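Local coordinates for type IV secretion system protein DotB (Yersinia pseudotuberculosis IP 31758, PDB 6GEF) that probably hydrolyses ATP as a hexameric AAA+ ATPase of the GSP E family, in a type IVb secretion system, at residues G189-T193 with I323-T327. Numbering follows the deposited sequence.
Sequences GKSTT and IMAQT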
loop_
_atom_site.group_PDB
_atom_site.type_symbol
_atom_site.label_atom_id
_atom_site.label_comp_id
_atom_site.label_asym_id
_atom_site.label_seq_id
_atom_site.Cartn_x
_atom_site.Cartn_y
_atom_site.Cartn_z
ATOM N N GLY A 189 -6.197 -33.915 21.495
ATOM C CA GLY A 189 -7.302 -34.816 21.750
ATOM C C GLY A 189 -8.288 -34.913 20.591
ATOM O O GLY A 189 -8.815 -35.988 20.319
ATOM N N LYS A 190 -8.557 -33.798 19.925
ATOM C CA LYS A 190 -9.431 -33.790 18.780
ATOM C C LYS A 190 -8.924 -34.720 17.668
ATOM O O LYS A 190 -9.701 -35.508 17.124
ATOM C CB LYS A 190 -9.601 -32.364 18.240
ATOM C CG LYS A 190 -9.169 -31.266 19.186
ATOM C CD LYS A 190 -10.303 -30.345 19.553
ATOM C CE LYS A 190 -9.796 -28.931 19.748
ATOM N NZ LYS A 190 -9.623 -28.214 18.448
ATOM N N SER A 191 -7.638 -34.636 17.365
ATOM C CA SER A 191 -7.069 -35.476 16.316
ATOM C C SER A 191 -7.408 -36.951 16.566
ATOM O O SER A 191 -7.811 -37.658 15.636
ATOM C CB SER A 191 -5.544 -35.298 16.256
ATOM O OG SER A 191 -5.186 -33.981 16.719
ATOM N N THR A 192 -7.255 -37.421 17.796
ATOM C CA THR A 192 -7.424 -38.828 18.071
ATOM C C THR A 192 -8.898 -39.204 18.038
ATOM O O THR A 192 -9.276 -40.277 17.513
ATOM C CB THR A 192 -6.786 -39.211 19.420
ATOM O OG1 THR A 192 -7.599 -38.752 20.477
ATOM C CG2 THR A 192 -5.407 -38.584 19.523
ATOM N N THR A 193 -9.763 -38.394 18.643
ATOM C CA THR A 193 -11.192 -38.642 18.577
ATOM C C THR A 193 -11.661 -38.760 17.123
ATOM O O THR A 193 -12.321 -39.752 16.741
ATOM C CB THR A 193 -11.964 -37.571 19.312
ATOM O OG1 THR A 193 -11.678 -37.646 20.711
ATOM C CG2 THR A 193 -13.459 -37.691 19.067
ATOM N N ILE A 323 -22.105 -31.828 19.039
ATOM C CA ILE A 323 -21.038 -31.029 19.610
ATOM C C ILE A 323 -20.433 -31.823 20.759
ATOM O O ILE A 323 -21.111 -32.109 21.752
ATOM C CB ILE A 323 -21.526 -29.646 20.100
ATOM C CG1 ILE A 323 -22.081 -28.830 18.936
ATOM C CG2 ILE A 323 -20.426 -28.931 20.867
ATOM C CD1 ILE A 323 -21.867 -27.331 19.038
ATOM N N MET A 324 -19.144 -32.159 20.633
ATOM C CA MET A 324 -18.369 -32.752 21.714
ATOM C C MET A 324 -17.279 -31.780 22.133
ATOM O O MET A 324 -16.450 -31.381 21.341
ATOM C CB MET A 324 -17.741 -34.058 21.242
ATOM C CG MET A 324 -17.166 -34.911 22.371
ATOM S SD MET A 324 -16.591 -36.513 21.816
ATOM C CE MET A 324 -18.055 -37.499 22.070
ATOM N N ALA A 325 -17.324 -31.374 23.401
ATOM C CA ALA A 325 -16.121 -30.930 24.119
ATOM C C ALA A 325 -15.509 -32.090 24.886
ATOM O O ALA A 325 -16.214 -32.910 25.447
ATOM C CB ALA A 325 -16.465 -29.799 25.085
ATOM N N GLN A 326 -14.185 -32.147 24.875
ATOM C CA GLN A 326 -13.430 -33.135 25.640
ATOM C C GLN A 326 -12.241 -32.512 26.286
ATOM O O GLN A 326 -11.627 -31.603 25.734
ATOM C CB GLN A 326 -12.968 -34.288 24.749
ATOM C CG GLN A 326 -12.247 -33.821 23.478
ATOM C CD GLN A 326 -12.063 -34.944 22.491
ATOM O OE1 GLN A 326 -12.740 -35.972 22.569
ATOM N NE2 GLN A 326 -11.196 -34.741 21.539
ATOM N N THR A 327 -11.960 -32.928 27.522
ATOM C CA THR A 327 -10.774 -32.482 28.256
ATOM C C THR A 327 -10.099 -33.692 28.878
ATOM O O THR A 327 -10.718 -34.727 29.102
ATOM C CB THR A 327 -11.163 -31.454 29.332
ATOM O OG1 THR A 327 -10.000 -30.829 29.867
ATOM C CG2 THR A 327 -11.883 -32.112 30.490
#
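G189 and Q326 mark the closest backbone approach, 7.5 Å between their CA atoms, where segment 189-193, near the start of helix 187-203, runs at 122° to segment 323-327 of strand 320-330, the two segment axes 9.7 Å apart at their closest. The helix follows strand 179-183 in the strand-loop-helix arrangement of a P-loop (Walker A) nucleotide-binding fold, with G189, K190 and S191 probably part of that motif. Strand 320-330 lies next to strand 179-183 in the mixed sheet; M324 and Q326 are joined to that strand by backbone hydrogen bonds with M181 and A183. The contact illustrates how one long polar side chain from a strand can meet the helix that starts at a phosphate-binding loop.

That side chain is Q326. A chi1 of 51° tucks its CG between its own N and C, and the chain then runs out extended, bringing the amide up to the helix. T193 reaches it from the opposite direction. The hydroxyl OG1 of T193 donates to OE1 of Q326 at 2.7 Å, in the carbonyl plane and on a lone pair, with a C=O...O angle of 105°. R340, on the adjacent strand 336-344, adds weak hydrogen bonds from NE to OE1 and from NH2 to OG1, and its probable positive charge may polarise the pair. Beside it the contact is apolar: CG2 of T193 lies 4.3 Å from SD of M324, and both side chains also touch V182. At the other end of the amide, NE2 of Q326 lies 3.0 Å from O of G189, which accepts hydrogen bonds from N of T193 and OG1 of T192.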